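Local structure of triacylglycerol lipase (Clostridium botulinum, 5AH1) at residues Ser330-Gln334 with Cys389-Gly394; Tyr136-Val140 with Tyr163-Lys168. The protein probably hydrolyses triacylglycerols and other esters, including synthetic polyesters, as a zinc-binding enzyme of the alpha/beta-hydrolase fold. One frame throughout, in Å; residues are numbered along the deposited sequence. Where two conformers were deposited one is given.

Overall arrangement
Both contacts lie in the alpha/beta-hydrolase fold, on opposite sides of the chain's centre. Their centres are 29 Å apart, and their nearest atoms stay about 18 Å apart. Contact 1 is buried. It joins the C-terminal end of the central sheet's strand 327-331 to the loop before strand 403-405. Each of its direct hydrogen bonds pairs a polar side chain, a serine hydroxyl or a glutamine amide, with a backbone group. Contact 2 is at the surface. It joins the C-terminal end of helix 128-140 to the loop after strand 159-163. There backbone carbonyls receive backbone NH groups, and tyrosine and isoleucine side chains pack against one another nearby. Two waters bridge the segments in each contact.

Contact 1 of 2, residues Ser330-Gln334 with Cys389-Gly394; sequences SWTTQ and CISQDG
This is a buried, polar strand-loop contact at the C-terminal end of strand 327-331 in the central parallel sheet of the alpha/beta-hydrolase fold. Residues 330-334 are extended. Residues 389-393 have helical backbone angles, and Gln392 N bonds Cys389 O at 3.0 Å. The CA atoms of Ser330 and Asp393 are 5.2 Å apart, those of Thr332 and Gln392 5.3 Å. Ser330, chi1 p, donates from OG to Asp393 O at 2.7 Å. Gln392 (chi1 m, chi2 t, chi3 39°) reads the backbone of Thr333 with both ends of its amide: Thr333 N donates to Gln392 OE1 at 2.8 Å, and Gln392 NE2 to Thr333 O at 3.2 Å, pinning the loop near the strand's end. In alpha/beta-hydrolases such ends carry active-site loops. One water joins Trp331 O and Gln392 O; another, Thr332 OG1 and Cys389 O. At phi 148°, psi 166°, a CB on Gly394 would jam against Asp393 O. Strands 221-227 and 415-417 flank strand 327-331, and Asp393 also touches strand 403-405.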
ATOM      1  N   SER A 330      -0.874   3.279  12.394  1.00  7.90           N
ATOM      2  CA  SER A 330      -1.183   4.003  11.164  1.00  7.99           C
ATOM      3  C   SER A 330      -0.457   5.333  11.117  1.00  8.38           C
ATOM      4  O   SER A 330      -0.384   6.064  12.116  1.00 10.02           O
ATOM      5  CB  SER A 330      -2.680   4.248  11.039  1.00  8.88           C
ATOM      6  OG  SER A 330      -3.134   4.941  12.184  1.00 10.40           O
ATOM      7  N   TRP A 331       0.080   5.624   9.936  1.00  7.50           N
ATOM      8  CA  TRP A 331       0.770   6.861   9.619  1.00  7.80           C
ATOM      9  C   TRP A 331       0.049   7.563   8.478  1.00  7.61           C
ATOM     10  O   TRP A 331      -0.268   6.941   7.453  1.00  7.43           O
ATOM     11  CB  TRP A 331       2.208   6.553   9.223  1.00  8.45           C
ATOM     12  CG  TRP A 331       2.987   5.923  10.326  1.00  7.97           C
ATOM     13  CD1 TRP A 331       3.103   4.595  10.594  1.00  8.38           C
ATOM     14  CD2 TRP A 331       3.736   6.608  11.340  1.00  8.72           C
ATOM     15  NE1 TRP A 331       3.888   4.409  11.708  1.00  8.65           N
ATOM     16  CE2 TRP A 331       4.297   5.628  12.182  1.00  9.07           C
ATOM     17  CE3 TRP A 331       3.984   7.959  11.614  1.00  9.84           C
ATOM     18  CZ2 TRP A 331       5.103   5.954  13.277  1.00  9.60           C
ATOM     19  CZ3 TRP A 331       4.770   8.281  12.691  1.00  9.76           C
ATOM     20  CH2 TRP A 331       5.335   7.285  13.510  1.00  9.80           C
ATOM     21  N   THR A 332      -0.213   8.853   8.691  1.00  7.31           N
ATOM     22  CA  THR A 332      -0.947   9.714   7.771  1.00  7.93           C
ATOM     23  C   THR A 332       0.013  10.752   7.187  1.00  8.17           C
ATOM     24  O   THR A 332       0.729  11.429   7.941  1.00  8.74           O
ATOM     25  CB  THR A 332      -2.085  10.454   8.519  1.00  8.66           C
ATOM     26  OG1 THR A 332      -3.021   9.495   9.034  1.00  8.63           O
ATOM     27  CG2 THR A 332      -2.806  11.431   7.593  1.00  8.19           C
ATOM     28  N   THR A 333       0.041  10.838   5.860  1.00  8.29           N
ATOM     29  CA  THR A 333       0.769  11.881   5.154  1.00  8.73           C
ATOM     30  C   THR A 333      -0.200  12.952   4.681  1.00  8.17           C
ATOM     31  O   THR A 333      -1.341  12.645   4.307  1.00  8.06           O
ATOM     32  CB  THR A 333       1.557  11.292   3.958  1.00  9.07           C
ATOM     33  OG1 THR A 333       0.812  10.221   3.354  1.00  9.05           O
ATOM     34  CG2 THR A 333       2.894  10.741   4.413  1.00  9.49           C
ATOM     35  N   GLN A 334       0.265  14.199   4.665  1.00  9.24           N
ATOM     36  CA  GLN A 334      -0.524  15.334   4.181  1.00  8.88           C
ATOM     37  C   GLN A 334       0.385  16.297   3.436  1.00  9.15           C
ATOM     38  O   GLN A 334       1.489  16.567   3.900  1.00  9.44           O
ATOM     39  CB  GLN A 334      -1.190  16.066   5.345  1.00  9.50           C
ATOM     40  CG  GLN A 334      -1.924  17.325   4.893  1.00 10.25           C
ATOM     41  CD  GLN A 334      -2.679  18.010   5.994  1.00 11.45           C
ATOM     42  OE1 GLN A 334      -2.787  17.510   7.115  1.00 13.24           O
ATOM     43  NE2 GLN A 334      -3.229  19.170   5.672  1.00 13.31           N
ATOM     44  N   CYS A 389      -6.582  12.361   3.788  1.00  7.74           N
ATOM     45  CA  CYS A 389      -5.991  12.188   5.105  1.00  8.01           C
ATOM     46  C   CYS A 389      -6.901  11.460   6.068  1.00  8.56           C
ATOM     47  O   CYS A 389      -6.441  10.621   6.843  1.00  7.95           O
ATOM     48  CB  CYS A 389      -5.569  13.535   5.695  1.00  8.93           C
ATOM     49  SG  CYS A 389      -4.331  14.409   4.745  1.00  9.05           S
ATOM     50  N   ILE A 390      -8.195  11.763   6.011  1.00  8.10           N
ATOM     51  CA  ILE A 390      -9.146  11.184   6.950  1.00  7.93           C
ATOM     52  C   ILE A 390      -9.169   9.657   6.855  1.00  7.74           C
ATOM     53  O   ILE A 390      -9.481   8.976   7.821  1.00  7.97           O
ATOM     54  CB  ILE A 390     -10.586  11.761   6.703  1.00  8.49           C
ATOM     55  CG1 ILE A 390     -11.546  11.346   7.817  1.00  9.52           C
ATOM     56  CG2 ILE A 390     -11.133  11.341   5.349  1.00  8.75           C
ATOM     57  CD1 ILE A 390     -12.915  11.970   7.709  1.00 10.59           C
ATOM     58  N   SER A 391      -8.849   9.132   5.672  1.00  6.90           N
ATOM     59  CA  SER A 391      -8.916   7.705   5.399  1.00  6.40           C
ATOM     60  C   SER A 391      -7.719   6.931   5.952  1.00  6.57           C
ATOM     61  O   SER A 391      -7.769   5.715   6.065  1.00  6.48           O
ATOM     62  CB  SER A 391      -8.958   7.536   3.884  1.00  7.02           C
ATOM     63  OG  SER A 391      -9.043   6.182   3.509  1.00  7.19           O
ATOM     64  N   GLN A 392      -6.657   7.638   6.345  1.00  7.56           N
ATOM     65  CA  GLN A 392      -5.369   6.999   6.572  1.00  7.27           C
ATOM     66  C   GLN A 392      -5.158   6.451   7.990  1.00  7.49           C
ATOM     67  O   GLN A 392      -4.330   5.554   8.182  1.00  8.03           O
ATOM     68  CB  GLN A 392      -4.239   7.968   6.197  1.00  7.11           C
ATOM     69  CG  GLN A 392      -4.208   8.312   4.722  1.00  7.04           C
ATOM     70  CD  GLN A 392      -3.066   9.235   4.381  1.00  7.95           C
ATOM     71  OE1 GLN A 392      -1.971   9.084   4.914  1.00  7.88           O
ATOM     72  NE2 GLN A 392      -3.308  10.229   3.532  1.00  8.56           N
ATOM     73  N   ASP A 393      -5.897   6.960   8.975  1.00  7.79           N
ATOM     74  CA  ASP A 393      -5.631   6.574  10.359  1.00  7.72           C
ATOM     75  C   ASP A 393      -6.136   5.180  10.725  1.00  7.40           C
ATOM     76  O   ASP A 393      -5.753   4.646  11.763  1.00  8.77           O
ATOM     77  CB  ASP A 393      -6.132   7.636  11.361  1.00  8.57           C
ATOM     78  CG  ASP A 393      -7.629   7.804  11.362  1.00  9.36           C
ATOM     79  OD1 ASP A 393      -8.317   7.169  10.548  1.00  9.86           O
ATOM     80  OD2 ASP A 393      -8.102   8.598  12.204  1.00 11.55           O
ATOM     81  N   GLY A 394      -6.961   4.588   9.865  1.00  7.60           N
ATOM     82  CA  GLY A 394      -7.493   3.271  10.126  1.00  6.77           C
ATOM     83  C   GLY A 394      -8.865   3.147   9.523  1.00  7.29           C
ATOM     84  O   GLY A 394      -9.453   4.149   9.126  1.00  7.72           O
TER
HETATM   85  O   HOH W   1      -2.033   4.795   6.924  1.00  7.77           O
HETATM   86  O   HOH W   2      -5.607  10.314   9.468  1.00 13.47           O

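Contact 2 of 2, residues Tyr136-Val140 with Tyr163-Lys168; sequences YAYIV and YPGIYK
The last turn of helix 128-140 is met here, at the protein surface, by residues 163-168, where Tyr163 ends strand 159-163 and the rest is irregular loop. As at any helix C-terminus, the last carbonyls lack NH partners within the helix; loop NH groups and two waters bond them. Ile166 N donates to Tyr138 O at 3.0 Å, and Tyr167 N to Ile139 O at 3.0 Å. CA atoms are 4.7 Å apart for Ile139 and Gly165, and 4.5 Å for Val140 and Lys168.

Gly165 (phi 100°, psi 122°) makes a CA-H...O contact from CA to Tyr138 O at 3.3 Å. A CB would clash with Val140 O, and these angles call for glycine.

Tyr138 (chi1 t, chi2 -84°) lies between two side chains. Its CD2 is 3.5 Å from CD1 of Tyr163 (chi1 m, chi2 -68°), and its CE1 is 3.6 Å from CG2 of Ile166 (chi1 p, chi2 t). The tyrosine rings meet obliquely, centroids 4.8 Å apart and planes at 57°. Ile139 (chi1 m, chi2 t) brings CG2 to 4.1 Å from CB of Tyr167 (chi1 t, chi2 63°), whose end leads away from the helix.

Lys168 (chi1 m, chi2 t, chi3 -103°, chi4 m) folds back on its own loop: NZ bonds Pro164 O at 3.1 Å and Gly165 O at 2.9 Å. One water links Tyr138 O to Gly165 N; another links Val140 O to Lys168 O.

Tyr163 pairs by backbone with Gly142, and its side chain touches strand 142-145. Tyr138 and Ile166 touch strand 117-120, while Ile139 and Tyr167 rest on Ile176 of strand 176-181.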
ATOM      1  N   TYR A 136       1.153 -14.108   0.804  1.00  7.77           N
ATOM      2  CA  TYR A 136       1.329 -15.387   1.479  1.00  7.41           C
ATOM      3  C   TYR A 136       2.363 -16.265   0.769  1.00  7.90           C
ATOM      4  O   TYR A 136       3.339 -16.712   1.378  1.00  9.00           O
ATOM      5  CB  TYR A 136      -0.029 -16.095   1.610  1.00  7.69           C
ATOM      6  CG  TYR A 136       0.075 -17.493   2.150  1.00  7.92           C
ATOM      7  CD1 TYR A 136       0.151 -17.739   3.512  1.00  8.69           C
ATOM      8  CD2 TYR A 136       0.099 -18.576   1.293  1.00  9.82           C
ATOM      9  CE1 TYR A 136       0.264 -19.029   3.998  1.00  8.91           C
ATOM     10  CE2 TYR A 136       0.219 -19.865   1.766  1.00  9.29           C
ATOM     11  CZ  TYR A 136       0.312 -20.088   3.124  1.00 10.33           C
ATOM     12  OH  TYR A 136       0.417 -21.375   3.596  1.00 12.33           O
ATOM     13  N   ALA A 137       2.191 -16.459  -0.527  1.00  8.18           N
ATOM     14  CA  ALA A 137       3.118 -17.297  -1.282  1.00  8.92           C
ATOM     15  C   ALA A 137       4.500 -16.675  -1.377  1.00  8.33           C
ATOM     16  O   ALA A 137       5.507 -17.392  -1.374  1.00  9.73           O
ATOM     17  CB  ALA A 137       2.567 -17.566  -2.663  1.00  9.19           C
ATOM     18  N   TYR A 138       4.561 -15.352  -1.479  1.00  8.10           N
ATOM     19  CA  TYR A 138       5.843 -14.665  -1.589  1.00  8.51           C
ATOM     20  C   TYR A 138       6.684 -14.894  -0.340  1.00  8.86           C
ATOM     21  O   TYR A 138       7.913 -14.997  -0.410  1.00 10.21           O
ATOM     22  CB  TYR A 138       5.654 -13.156  -1.828  1.00  9.08           C
ATOM     23  CG  TYR A 138       6.860 -12.534  -2.467  1.00  9.60           C
ATOM     24  CD1 TYR A 138       7.933 -12.118  -1.702  1.00  9.32           C
ATOM     25  CD2 TYR A 138       6.979 -12.460  -3.846  1.00 10.42           C
ATOM     26  CE1 TYR A 138       9.069 -11.594  -2.282  1.00 10.68           C
ATOM     27  CE2 TYR A 138       8.115 -11.945  -4.435  1.00 11.32           C
ATOM     28  CZ  TYR A 138       9.153 -11.511  -3.645  1.00 10.70           C
ATOM     29  OH  TYR A 138      10.301 -11.019  -4.226  1.00 12.34           O
ATOM     30  N   ILE A 139       6.012 -14.964   0.809  1.00  8.75           N
ATOM     31  CA  ILE A 139       6.701 -15.181   2.078  1.00  9.61           C
ATOM     32  C   ILE A 139       7.056 -16.651   2.320  1.00 10.15           C
ATOM     33  O   ILE A 139       8.218 -16.973   2.600  1.00 10.57           O
ATOM     34  CB  ILE A 139       5.834 -14.638   3.260  1.00  9.43           C
ATOM     35  CG1 ILE A 139       5.689 -13.114   3.164  1.00 10.03           C
ATOM     36  CG2 ILE A 139       6.440 -15.007   4.607  1.00 10.71           C
ATOM     37  CD1 ILE A 139       4.650 -12.520   4.103  1.00 10.77           C
ATOM     38  N   VAL A 140       6.054 -17.514   2.224  0.53 10.44           N
ATOM     39  CA  VAL A 140       6.178 -18.934   2.521  0.53 11.04           C
ATOM     40  C   VAL A 140       6.909 -19.705   1.413  0.53 11.35           C
ATOM     41  O   VAL A 140       7.635 -20.671   1.672  0.53 12.16           O
ATOM     42  CB  VAL A 140       4.777 -19.546   2.766  0.53 12.20           C
ATOM     43  CG1 VAL A 140       4.864 -21.041   2.995  0.53 12.47           C
ATOM     44  CG2 VAL A 140       4.105 -18.866   3.951  0.53 13.05           C
ATOM     45  N   TYR A 163       6.695 -18.605  -6.378  1.00 12.53           N
ATOM     46  CA  TYR A 163       7.743 -17.848  -5.703  1.00 12.23           C
ATOM     47  C   TYR A 163       8.611 -18.742  -4.841  1.00 12.32           C
ATOM     48  O   TYR A 163       8.146 -19.765  -4.337  1.00 12.32           O
ATOM     49  CB  TYR A 163       7.119 -16.802  -4.793  1.00 12.53           C
ATOM     50  CG  TYR A 163       6.320 -15.766  -5.523  1.00 13.20           C
ATOM     51  CD1 TYR A 163       6.938 -14.848  -6.358  1.00 13.75           C
ATOM     52  CD2 TYR A 163       4.947 -15.675  -5.350  1.00 15.19           C
ATOM     53  CE1 TYR A 163       6.208 -13.888  -7.022  1.00 15.93           C
ATOM     54  CE2 TYR A 163       4.216 -14.715  -5.993  1.00 16.55           C
ATOM     55  CZ  TYR A 163       4.849 -13.830  -6.828  1.00 17.35           C
ATOM     56  OH  TYR A 163       4.094 -12.872  -7.452  1.00 20.16           O
ATOM     57  N   PRO A 164       9.877 -18.349  -4.641  1.00 12.54           N
ATOM     58  CA  PRO A 164      10.762 -19.167  -3.800  1.00 13.09           C
ATOM     59  C   PRO A 164      10.479 -19.071  -2.289  1.00 13.59           C
ATOM     60  O   PRO A 164      10.694 -20.044  -1.566  1.00 14.04           O
ATOM     61  CB  PRO A 164      12.163 -18.641  -4.152  1.00 14.04           C
ATOM     62  CG  PRO A 164      11.938 -17.243  -4.621  1.00 13.33           C
ATOM     63  CD  PRO A 164      10.602 -17.263  -5.321  1.00 12.94           C
ATOM     64  N   GLY A 165       9.991 -17.926  -1.825  1.00 12.82           N
ATOM     65  CA  GLY A 165       9.754 -17.718  -0.405  1.00 12.89           C
ATOM     66  C   GLY A 165      10.878 -16.919   0.207  1.00 14.12           C
ATOM     67  O   GLY A 165      12.036 -17.330   0.108  1.00 15.36           O
ATOM     68  N   ILE A 166      10.563 -15.778   0.813  1.00 13.33           N
ATOM     69  CA  ILE A 166      11.594 -14.929   1.429  0.51 14.33           C
ATOM     70  C   ILE A 166      11.717 -15.109   2.935  1.00 13.71           C
ATOM     71  O   ILE A 166      12.702 -14.683   3.525  1.00 14.78           O
ATOM     72  CB  ILE A 166      11.379 -13.424   1.162  0.51 15.94           C
ATOM     73  CG1 ILE A 166       9.959 -13.014   1.571  0.51 15.47           C
ATOM     74  CG2 ILE A 166      11.701 -13.099  -0.294  0.51 17.11           C
ATOM     75  CD1 ILE A 166       9.703 -11.538   1.590  0.51 15.43           C
ATOM     76  N   TYR A 167      10.727 -15.733   3.569  1.00 13.01           N
ATOM     77  CA  TYR A 167      10.834 -16.006   5.010  1.00 13.27           C
ATOM     78  C   TYR A 167      10.109 -17.306   5.298  1.00 12.63           C
ATOM     79  O   TYR A 167       9.056 -17.337   5.934  1.00 12.63           O
ATOM     80  CB  TYR A 167      10.330 -14.840   5.875  1.00 13.43           C
ATOM     81  CG  TYR A 167      10.805 -14.893   7.314  1.00 13.44           C
ATOM     82  CD1 TYR A 167      12.163 -14.798   7.630  1.00 14.05           C
ATOM     83  CD2 TYR A 167       9.898 -15.021   8.361  1.00 13.22           C
ATOM     84  CE1 TYR A 167      12.595 -14.848   8.941  1.00 13.47           C
ATOM     85  CE2 TYR A 167      10.328 -15.068   9.681  1.00 13.14           C
ATOM     86  CZ  TYR A 167      11.683 -14.988   9.966  1.00 13.25           C
ATOM     87  OH  TYR A 167      12.127 -15.024  11.271  1.00 14.71           O
ATOM     88  N   LYS A 168      10.704 -18.390   4.811  1.00 13.68           N
ATOM     89  CA  LYS A 168      10.016 -19.665   4.718  1.00 14.50           C
ATOM     90  C   LYS A 168       9.679 -20.286   6.065  1.00 15.47           C
ATOM     91  O   LYS A 168       8.775 -21.120   6.146  1.00 16.56           O
ATOM     92  CB  LYS A 168      10.844 -20.648   3.891  1.00 16.49           C
ATOM     93  CG  LYS A 168      10.921 -20.305   2.406  1.00 19.82           C
ATOM     94  CD  LYS A 168      11.607 -21.430   1.611  1.00 23.75           C
ATOM     95  CE  LYS A 168      13.042 -21.086   1.258  1.00 26.72           C
ATOM     96  NZ  LYS A 168      13.143 -19.955   0.283  1.00 28.02           N
TER
HETATM   97  O   HOH W   3       9.531 -15.302  -2.736  1.00 11.42           O
HETATM   98  O   HOH W   4       7.752 -22.453   3.841  1.00 17.98           O